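Local structure of SusD superfamily protein (Parabacteroides distasonis, 3OTN) at residues 303-315 / 326-340. The protein probably binds carbohydrate at the bacterial outer membrane as a member of the SusD family of nutrient-binding proteins. Sequence-based numbering, arbitrary orientation.
Sequences EEKQYFFTNYKGH and LEFMDLNGYYIYKFF. With EDO (1,2-ethanediol), chain O.
Phe309 and Tyr337 meet in the buried aromatic cluster of this small antiparallel sheet, a worked example of how one bent strand serves two neighbours. Tyr337 CD1 sits over one face of the Phe309 ring, 3.4 Å from Phe309 CG, the planes inclined at 50°. Leu331 CD1 covers the opposite face of Phe309, and the edge of Phe340 comes toward a face of the same ring in an edge-to-face pair, centroids 5.4 Å apart. Phe340 CZ also lies over a face of the Tyr312 ring, 3.4 Å from Tyr312 CZ, while the Tyr312 hydroxyl bonds to Asp346 and Gln342. With CG anti to the backbone N (chi1 -158°), Tyr337 lays one ring face against Lys305, whose CG stands 3.8 Å from the centroid in a CH-pi contact. Replacing Tyr337 by an alanine is likely to open a gap beside Phe309 and strip the Lys305 methylenes of the ring they pack on. Nearby, the extended Lys338 runs alongside Tyr307, its CD centred over the ring, before its amine bonds to Cys419 O and forms a salt bridge with Glu421.

The far end is looser and faces solvent. Lys313 lies along the carbonyls of Leu326 and Glu327, and a water bridges Gly314 O and Leu326 O. An ethanediol, probably from the crystallisation liquor, takes a nearly straight bond from Asn311 ND2 to its O1 (2.8 Å).

The backbone pairing also falls into two parts, on either side of the corner at Thr310. Phe309 and Tyr335 form one hydrogen-bonded pair, Tyr312 and Met329 the other, Tyr312 N donating to Met329 O in the carbonyl plane. Asp330 OD1 accepts from Asn332 N (2.8 Å) in an Asx turn at the corner between strands 329-331 and 334-336. These two flank the central strand 308-312 in a three-stranded antiparallel sheet within the helix-rich SusD fold.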
loop_
_atom_site.group_PDB
_atom_site.type_symbol
_atom_site.label_atom_id
_atom_site.label_comp_id
_atom_site.label_asym_id
_atom_site.label_seq_id
_atom_site.Cartn_x
_atom_site.Cartn_y
_atom_site.Cartn_z
ATOM N N GLU A 303 -1.418 13.584 -18.797
ATOM C CA GLU A 303 -1.236 15.002 -19.121
ATOM C C GLU A 303 -0.250 15.603 -18.124
ATOM O O GLU A 303 -0.164 15.163 -16.960
ATOM C CB GLU A 303 -2.557 15.760 -19.108
ATOM C CG GLU A 303 -3.522 15.260 -20.170
ATOM C CD GLU A 303 -4.859 15.998 -20.172
ATOM O OE1 GLU A 303 -5.056 16.930 -19.358
ATOM O OE2 GLU A 303 -5.715 15.619 -20.998
ATOM N N GLU A 304 0.501 16.585 -18.600
ATOM C CA GLU A 304 1.574 17.193 -17.821
ATOM C C GLU A 304 1.058 17.646 -16.464
ATOM O O GLU A 304 0.057 18.350 -16.385
ATOM C CB GLU A 304 2.173 18.391 -18.564
ATOM C CG GLU A 304 3.340 19.099 -17.844
ATOM C CD GLU A 304 4.588 18.215 -17.652
ATOM O OE1 GLU A 304 4.815 17.284 -18.441
ATOM O OE2 GLU A 304 5.359 18.527 -16.720
ATOM N N LYS A 305 1.775 17.254 -15.409
ATOM C CA LYS A 305 1.419 17.609 -14.031
ATOM C C LYS A 305 0.043 17.086 -13.564
ATOM O O LYS A 305 -0.675 17.738 -12.798
ATOM C CB LYS A 305 1.642 19.128 -13.771
ATOM C CG LYS A 305 3.151 19.481 -13.796
ATOM C CD LYS A 305 3.444 20.951 -13.636
ATOM C CE LYS A 305 4.899 21.280 -13.919
ATOM N NZ LYS A 305 5.287 21.183 -15.378
ATOM N N GLN A 306 -0.272 15.872 -14.007
ATOM C CA GLN A 306 -1.327 15.067 -13.424
ATOM C C GLN A 306 -0.571 14.010 -12.645
ATOM O O GLN A 306 -0.046 14.336 -11.596
ATOM C CB GLN A 306 -2.293 14.545 -14.494
ATOM C CG GLN A 306 -3.074 15.713 -15.144
ATOM C CD GLN A 306 -4.065 16.407 -14.188
ATOM O OE1 GLN A 306 -4.490 15.849 -13.187
ATOM N NE2 GLN A 306 -4.458 17.607 -14.539
ATOM N N TYR A 307 -0.449 12.785 -13.134
ATOM C CA TYR A 307 0.322 11.778 -12.415
ATOM C C TYR A 307 1.820 11.890 -12.650
ATOM O O TYR A 307 2.622 11.429 -11.814
ATOM C CB TYR A 307 -0.172 10.391 -12.796
ATOM C CG TYR A 307 -1.370 9.866 -12.040
ATOM C CD1 TYR A 307 -2.114 10.650 -11.150
ATOM C CD2 TYR A 307 -1.771 8.547 -12.225
ATOM C CE1 TYR A 307 -3.176 10.112 -10.429
ATOM C CE2 TYR A 307 -2.831 7.996 -11.488
ATOM C CZ TYR A 307 -3.540 8.788 -10.613
ATOM O OH TYR A 307 -4.611 8.268 -9.917
ATOM N N PHE A 308 2.199 12.486 -13.783
ATOM C CA PHE A 308 3.595 12.596 -14.182
ATOM C C PHE A 308 3.947 14.030 -14.529
ATOM O O PHE A 308 3.059 14.840 -14.860
ATOM C CB PHE A 308 3.893 11.654 -15.376
ATOM C CG PHE A 308 3.480 10.238 -15.118
ATOM C CD1 PHE A 308 4.134 9.484 -14.160
ATOM C CD2 PHE A 308 2.355 9.693 -15.756
ATOM C CE1 PHE A 308 3.719 8.177 -13.890
ATOM C CE2 PHE A 308 1.920 8.419 -15.471
ATOM C CZ PHE A 308 2.601 7.647 -14.550
ATOM N N PHE A 309 5.238 14.333 -14.457
ATOM C CA PHE A 309 5.782 15.618 -14.925
ATOM C C PHE A 309 7.132 15.446 -15.592
ATOM O O PHE A 309 7.789 14.419 -15.441
ATOM C CB PHE A 309 5.764 16.719 -13.846
ATOM C CG PHE A 309 6.808 16.605 -12.749
ATOM C CD1 PHE A 309 6.959 15.454 -11.985
ATOM C CD2 PHE A 309 7.571 17.735 -12.396
ATOM C CE1 PHE A 309 7.884 15.395 -10.913
ATOM C CE2 PHE A 309 8.503 17.682 -11.337
ATOM C CZ PHE A 309 8.656 16.518 -10.592
ATOM N N THR A 310 7.478 16.434 -16.412
ATOM C CA THR A 310 8.667 16.395 -17.281
ATOM C C THR A 310 9.436 17.718 -17.292
ATOM O O THR A 310 10.506 17.801 -17.881
ATOM C CB THR A 310 8.246 16.111 -18.738
ATOM O OG1 THR A 310 7.396 17.166 -19.182
ATOM C CG2 THR A 310 7.505 14.802 -18.876
ATOM N N ASN A 311 8.872 18.769 -16.696
ATOM C CA ASN A 311 9.568 20.014 -16.511
ATOM C C ASN A 311 9.140 20.691 -15.190
ATOM O O ASN A 311 8.066 20.407 -14.638
ATOM C CB ASN A 311 9.328 20.932 -17.725
ATOM C CG ASN A 311 7.894 21.447 -17.798
ATOM O OD1 ASN A 311 7.437 22.155 -16.910
ATOM N ND2 ASN A 311 7.191 21.101 -18.865
ATOM N N TYR A 312 9.992 21.573 -14.693
ATOM C CA TYR A 312 9.694 22.365 -13.490
ATOM C C TYR A 312 10.583 23.598 -13.538
ATOM O O TYR A 312 10.977 24.011 -14.626
ATOM C CB TYR A 312 9.822 21.524 -12.189
ATOM C CG TYR A 312 8.906 22.001 -11.083
ATOM C CD1 TYR A 312 7.528 21.825 -11.159
ATOM C CD2 TYR A 312 9.417 22.668 -9.955
ATOM C CE1 TYR A 312 6.661 22.317 -10.144
ATOM C CE2 TYR A 312 8.562 23.153 -8.950
ATOM C CZ TYR A 312 7.195 22.963 -9.051
ATOM O OH TYR A 312 6.389 23.451 -8.058
ATOM N N LYS A 313 10.746 24.309 -12.441
ATOM C CA LYS A 313 11.680 25.432 -12.380
ATOM C C LYS A 313 12.668 25.131 -11.270
ATOM O O LYS A 313 12.330 24.436 -10.310
ATOM C CB LYS A 313 10.938 26.736 -12.077
ATOM C CG LYS A 313 9.799 27.071 -13.049
ATOM C CD LYS A 313 9.306 28.538 -12.903
ATOM C CE LYS A 313 7.980 28.763 -13.634
ATOM N NZ LYS A 313 7.575 30.194 -13.699
ATOM N N GLY A 314 13.883 25.636 -11.407
ATOM C CA GLY A 314 14.874 25.537 -10.345
ATOM C C GLY A 314 14.426 26.355 -9.144
ATOM O O GLY A 314 13.844 27.419 -9.294
ATOM N N HIS A 315 14.686 25.851 -7.949
ATOM C CA HIS A 315 14.264 26.551 -6.735
ATOM C C HIS A 315 15.231 27.734 -6.496
ATOM O O HIS A 315 16.430 27.572 -6.727
ATOM C CB HIS A 315 14.269 25.592 -5.548
ATOM C CG HIS A 315 13.666 26.170 -4.315
ATOM N ND1 HIS A 315 14.396 26.915 -3.408
ATOM C CD2 HIS A 315 12.403 26.124 -3.832
ATOM C CE1 HIS A 315 13.614 27.287 -2.413
ATOM N NE2 HIS A 315 12.398 26.827 -2.649
ATOM N N LEU A 326 15.951 28.977 -13.233
ATOM C CA LEU A 326 14.893 29.589 -12.430
ATOM C C LEU A 326 13.630 29.845 -13.224
ATOM O O LEU A 326 12.561 29.903 -12.647
ATOM C CB LEU A 326 15.379 30.912 -11.801
ATOM C CG LEU A 326 16.502 30.782 -10.764
ATOM C CD1 LEU A 326 17.075 32.146 -10.423
ATOM C CD2 LEU A 326 15.977 30.060 -9.509
ATOM N N GLU A 327 13.754 30.032 -14.536
ATOM C CA GLU A 327 12.588 30.263 -15.405
ATOM C C GLU A 327 11.970 28.940 -15.855
ATOM O O GLU A 327 10.752 28.805 -15.917
ATOM C CB GLU A 327 12.994 31.046 -16.665
ATOM C CG GLU A 327 13.666 32.392 -16.429
ATOM C CD GLU A 327 12.662 33.527 -16.272
ATOM O OE1 GLU A 327 11.684 33.369 -15.500
ATOM O OE2 GLU A 327 12.854 34.576 -16.934
ATOM N N PHE A 328 12.817 27.973 -16.189
ATOM C CA PHE A 328 12.345 26.720 -16.770
ATOM C C PHE A 328 13.465 25.707 -16.736
ATOM O O PHE A 328 14.623 26.067 -16.965
ATOM C CB PHE A 328 11.915 26.962 -18.220
ATOM C CG PHE A 328 11.438 25.730 -18.928
ATOM C CD1 PHE A 328 10.110 25.331 -18.833
ATOM C CD2 PHE A 328 12.317 24.972 -19.695
ATOM C CE1 PHE A 328 9.667 24.203 -19.497
ATOM C CE2 PHE A 328 11.881 23.828 -20.352
ATOM C CZ PHE A 328 10.559 23.451 -20.264
HETATM N N MSE A 329 13.119 24.461 -16.411
HETATM C CA MSE A 329 14.037 23.329 -16.464
HETATM C C MSE A 329 13.286 22.137 -17.056
HETATM O O MSE A 329 12.278 21.652 -16.487
HETATM C CB MSE A 329 14.507 22.915 -15.075
HETATM C CG MSE A 329 15.731 23.658 -14.524
HETATM SE SE MSE A 329 16.057 23.033 -12.695
HETATM C CE MSE A 329 16.263 21.174 -13.203
ATOM N N ASP A 330 13.806 21.661 -18.179
ATOM C CA ASP A 330 13.417 20.404 -18.757
ATOM C C ASP A 330 14.057 19.321 -17.885
ATOM O O ASP A 330 15.264 19.314 -17.700
ATOM C CB ASP A 330 13.938 20.347 -20.208
ATOM C CG ASP A 330 13.350 19.208 -21.001
ATOM O OD1 ASP A 330 13.031 18.151 -20.410
ATOM O OD2 ASP A 330 13.233 19.380 -22.239
ATOM N N LEU A 331 13.267 18.396 -17.357
ATOM C CA LEU A 331 13.822 17.296 -16.541
ATOM C C LEU A 331 14.316 16.120 -17.388
ATOM O O LEU A 331 14.892 15.164 -16.853
ATOM C CB LEU A 331 12.784 16.811 -15.533
ATOM C CG LEU A 331 12.188 17.888 -14.623
ATOM C CD1 LEU A 331 11.046 17.272 -13.785
ATOM C CD2 LEU A 331 13.271 18.520 -13.774
ATOM N N ASN A 332 14.066 16.181 -18.687
ATOM C CA ASN A 332 14.559 15.194 -19.661
ATOM C C ASN A 332 14.111 13.767 -19.329
ATOM O O ASN A 332 14.882 12.825 -19.437
ATOM C CB ASN A 332 16.102 15.247 -19.794
ATOM C CG ASN A 332 16.616 16.621 -20.139
ATOM O OD1 ASN A 332 17.480 17.156 -19.439
ATOM N ND2 ASN A 332 16.093 17.215 -21.227
ATOM N N GLY A 333 12.851 13.616 -18.952
ATOM C CA GLY A 333 12.294 12.294 -18.636
ATOM C C GLY A 333 10.984 12.431 -17.913
ATOM O O GLY A 333 10.616 13.531 -17.503
ATOM N N TYR A 334 10.288 11.316 -17.732
ATOM C CA TYR A 334 9.087 11.313 -16.903
ATOM C C TYR A 334 9.442 11.109 -15.429
ATOM O O TYR A 334 10.277 10.280 -15.079
ATOM C CB TYR A 334 8.122 10.212 -17.332
ATOM C CG TYR A 334 7.710 10.266 -18.798
ATOM C CD1 TYR A 334 6.933 11.310 -19.286
ATOM C CD2 TYR A 334 8.026 9.214 -19.666
ATOM C CE1 TYR A 334 6.519 11.338 -20.630
ATOM C CE2 TYR A 334 7.631 9.234 -21.001
ATOM C CZ TYR A 334 6.867 10.286 -21.477
ATOM O OH TYR A 334 6.476 10.264 -22.811
ATOM N N TYR A 335 8.777 11.878 -14.573
ATOM C CA TYR A 335 8.849 11.697 -13.135
ATOM C C TYR A 335 7.442 11.659 -12.555
ATOM O O TYR A 335 6.492 12.203 -13.156
ATOM C CB TYR A 335 9.669 12.814 -12.521
ATOM C CG TYR A 335 11.107 12.748 -12.967
ATOM C CD1 TYR A 335 12.042 12.008 -12.235
ATOM C CD2 TYR A 335 11.530 13.368 -14.155
ATOM C CE1 TYR A 335 13.379 11.894 -12.666
ATOM C CE2 TYR A 335 12.866 13.258 -14.594
ATOM C CZ TYR A 335 13.779 12.526 -13.840
ATOM O OH TYR A 335 15.091 12.421 -14.243
ATOM N N ILE A 336 7.310 10.997 -11.410
ATOM C CA ILE A 336 6.038 10.926 -10.711
ATOM C C ILE A 336 5.714 12.240 -10.015
ATOM O O ILE A 336 6.456 12.696 -9.157
ATOM C CB ILE A 336 5.981 9.753 -9.728
ATOM C CG1 ILE A 336 6.028 8.428 -10.513
ATOM C CG2 ILE A 336 4.653 9.855 -8.920
ATOM C CD1 ILE A 336 6.701 7.227 -9.779
ATOM N N TYR A 337 4.595 12.830 -10.433
ATOM C CA TYR A 337 4.007 14.044 -9.876
ATOM C C TYR A 337 2.813 13.752 -8.969
ATOM O O TYR A 337 2.339 14.649 -8.267
ATOM C CB TYR A 337 3.511 14.940 -11.029
ATOM C CG TYR A 337 3.346 16.402 -10.713
ATOM C CD1 TYR A 337 4.444 17.199 -10.387
ATOM C CD2 TYR A 337 2.078 17.016 -10.751
ATOM C CE1 TYR A 337 4.290 18.575 -10.117
ATOM C CE2 TYR A 337 1.936 18.390 -10.468
ATOM C CZ TYR A 337 3.042 19.153 -10.168
ATOM O OH TYR A 337 2.899 20.499 -9.897
ATOM N N LYS A 338 2.360 12.494 -8.941
ATOM C CA LYS A 338 1.138 12.081 -8.201
ATOM C C LYS A 338 1.104 12.522 -6.724
ATOM O O LYS A 338 0.038 12.867 -6.180
ATOM C CB LYS A 338 1.008 10.571 -8.338
ATOM C CG LYS A 338 -0.269 9.957 -7.950
ATOM C CD LYS A 338 -0.309 8.512 -8.456
ATOM C CE LYS A 338 -1.498 7.813 -7.910
ATOM N NZ LYS A 338 -1.739 6.487 -8.516
ATOM N N PHE A 339 2.279 12.606 -6.113
ATOM C CA PHE A 339 2.424 12.912 -4.685
ATOM C C PHE A 339 3.192 14.209 -4.427
ATOM O O PHE A 339 3.748 14.377 -3.373
ATOM C CB PHE A 339 3.123 11.736 -4.011
ATOM C CG PHE A 339 2.509 10.396 -4.357
ATOM C CD1 PHE A 339 1.192 10.121 -4.013
ATOM C CD2 PHE A 339 3.238 9.419 -5.033
ATOM C CE1 PHE A 339 0.613 8.882 -4.306
ATOM C CE2 PHE A 339 2.661 8.179 -5.335
ATOM C CZ PHE A 339 1.353 7.919 -4.956
ATOM N N PHE A 340 3.124 15.142 -5.373
ATOM C CA PHE A 340 3.871 16.398 -5.324
ATOM C C PHE A 340 3.153 17.447 -4.440
ATOM O O PHE A 340 2.326 18.257 -4.892
ATOM C CB PHE A 340 4.100 16.864 -6.760
ATOM C CG PHE A 340 5.118 17.957 -6.927
ATOM C CD1 PHE A 340 4.772 19.308 -6.751
ATOM C CD2 PHE A 340 6.398 17.654 -7.396
ATOM C CE1 PHE A 340 5.729 20.317 -6.980
ATOM C CE2 PHE A 340 7.328 18.627 -7.592
ATOM C CZ PHE A 340 6.994 19.974 -7.398
HETATM C C1 EDO O . 9.662 19.468 -21.503
HETATM O O1 EDO O . 8.368 19.535 -20.911
HETATM C C2 EDO O . 9.611 18.550 -22.728
HETATM O O2 EDO O . 9.489 17.197 -22.298
HETATM O O HOH W 1 12.271 29.531 -9.913
#